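Long-range contact in putative ABC transporter (Thermobispora bispora, PDB 4PE6), which probably binds a carbohydrate or related small solute as the binding protein of an ABC transporter, and holds a trihydroxybutanoic acid in this crystal: residues K18-L23 with L78-D83. Numbering follows the deposited sequence.
Sequences KPFIAL and LLQKPD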
# COMPACT_ATOMS: atom_id res chain seq x y z
N LYS A 18 -11.82 28.60 1.73
CA LYS A 18 -10.70 27.62 1.78
C LYS A 18 -11.11 26.30 1.11
O LYS A 18 -12.25 25.89 1.20
CB LYS A 18 -10.28 27.37 3.23
CG LYS A 18 -9.85 28.62 3.99
CD LYS A 18 -8.59 29.21 3.38
CE LYS A 18 -8.05 30.37 4.21
NZ LYS A 18 -6.82 30.91 3.57
N PRO A 19 -10.16 25.62 0.45
CA PRO A 19 -10.57 24.44 -0.32
C PRO A 19 -11.17 23.25 0.44
O PRO A 19 -10.83 22.97 1.59
CB PRO A 19 -9.28 24.00 -1.00
CG PRO A 19 -8.18 24.78 -0.37
CD PRO A 19 -8.79 26.03 0.13
N PHE A 20 -12.03 22.54 -0.29
CA PHE A 20 -12.63 21.28 0.15
C PHE A 20 -11.90 20.13 -0.57
O PHE A 20 -11.96 20.01 -1.80
CB PHE A 20 -14.14 21.31 -0.16
CG PHE A 20 -14.85 19.99 0.02
CD1 PHE A 20 -14.42 19.03 0.94
CD2 PHE A 20 -16.00 19.73 -0.71
CE1 PHE A 20 -15.10 17.83 1.09
CE2 PHE A 20 -16.69 18.54 -0.57
CZ PHE A 20 -16.24 17.58 0.33
N ILE A 21 -11.20 19.31 0.21
CA ILE A 21 -10.46 18.14 -0.29
C ILE A 21 -11.24 16.85 0.02
O ILE A 21 -11.47 16.54 1.18
CB ILE A 21 -9.08 18.01 0.37
CG1 ILE A 21 -8.30 19.35 0.30
CG2 ILE A 21 -8.29 16.88 -0.27
CD1 ILE A 21 -8.09 19.88 -1.10
N ALA A 22 -11.67 16.13 -1.02
CA ALA A 22 -12.41 14.89 -0.86
C ALA A 22 -11.47 13.71 -1.16
O ALA A 22 -10.64 13.81 -2.04
CB ALA A 22 -13.59 14.88 -1.81
N LEU A 23 -11.60 12.63 -0.39
CA LEU A 23 -10.82 11.40 -0.64
C LEU A 23 -11.77 10.22 -0.82
O LEU A 23 -12.62 9.92 0.06
CB LEU A 23 -9.83 11.13 0.49
CG LEU A 23 -8.81 10.00 0.27
CD1 LEU A 23 -7.58 10.22 1.15
CD2 LEU A 23 -9.39 8.62 0.53
N LEU A 78 -19.02 14.58 -5.80
CA LEU A 78 -18.97 15.73 -6.72
C LEU A 78 -20.11 16.71 -6.49
O LEU A 78 -19.93 17.92 -6.65
CB LEU A 78 -18.95 15.27 -8.18
CG LEU A 78 -17.66 14.57 -8.60
CD1 LEU A 78 -17.78 14.19 -10.06
CD2 LEU A 78 -16.44 15.45 -8.35
N LEU A 79 -21.27 16.21 -6.06
CA LEU A 79 -22.38 17.08 -5.69
C LEU A 79 -22.04 18.06 -4.58
O LEU A 79 -22.69 19.08 -4.47
CB LEU A 79 -23.60 16.25 -5.24
CG LEU A 79 -24.19 15.35 -6.32
CD1 LEU A 79 -25.20 14.40 -5.70
CD2 LEU A 79 -24.81 16.18 -7.43
N GLN A 80 -21.07 17.72 -3.73
CA GLN A 80 -20.66 18.60 -2.64
C GLN A 80 -19.57 19.58 -3.06
O GLN A 80 -19.04 20.32 -2.23
CB GLN A 80 -20.15 17.75 -1.47
CG GLN A 80 -21.23 16.87 -0.86
CD GLN A 80 -20.67 15.95 0.20
OE1 GLN A 80 -20.60 14.75 0.00
NE2 GLN A 80 -20.28 16.52 1.34
N LYS A 81 -19.21 19.56 -4.34
CA LYS A 81 -18.32 20.57 -4.92
C LYS A 81 -16.93 20.60 -4.30
O LYS A 81 -16.46 21.65 -3.87
CB LYS A 81 -18.98 21.95 -4.84
CG LYS A 81 -20.24 22.06 -5.68
CD LYS A 81 -19.89 22.15 -7.17
CE LYS A 81 -21.05 22.68 -7.98
NZ LYS A 81 -22.21 21.74 -7.93
N PRO A 82 -16.24 19.45 -4.30
CA PRO A 82 -14.88 19.49 -3.81
C PRO A 82 -13.97 20.25 -4.78
O PRO A 82 -14.19 20.26 -5.98
CB PRO A 82 -14.51 18.01 -3.75
CG PRO A 82 -15.26 17.40 -4.90
CD PRO A 82 -16.57 18.17 -4.94
N ASP A 83 -12.95 20.89 -4.24
CA ASP A 83 -11.93 21.55 -5.06
C ASP A 83 -10.87 20.59 -5.60
O ASP A 83 -10.27 20.81 -6.67
CB ASP A 83 -11.31 22.66 -4.21
CG ASP A 83 -12.32 23.72 -3.86
OD1 ASP A 83 -12.82 24.37 -4.80
OD2 ASP A 83 -12.68 23.86 -2.67
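The start of strand 20-25 runs across the loop between helix 67-78 and strand 84-88, the backbone from Lys18 to Ala22 heading 112° away from that of Gln80 to Asp83 and Phe20 coming level with Pro82. Asp83 holds both polar groups of the Phe20 backbone. Its N donates to Phe20 O at 2.8 Å, a bent bond lying in the carbonyl plane. Its carboxylate, with CG beside its own N, faces the strand, and the anti lone pair of OD2 takes the Phe20 N-H almost straight on, at 168°. An alanine here would remove this acceptor and would probably leave the strand's first residue less firmly fixed. Phe20 CG is anti to its backbone N (chi1 170°), which lays the ring along the loop: Pro82 CB sits over one face, 4.1 Å from the ring centroid in a CH-pi contact, while Gln80 O reaches the edge, 3.4 Å from Phe20 CE2. Pro82 CB also meets Ala22 CB at 3.8 Å. Lys55, from the neighbouring strand 55-60, adds a cation-pi contact to the Phe20 ring. This joins strand 20-25 to the loop leading from helix 67-78 into its parallel neighbour, strand 84-88, in the Rossmann-like N-terminal lobe of a type I periplasmic binding protein.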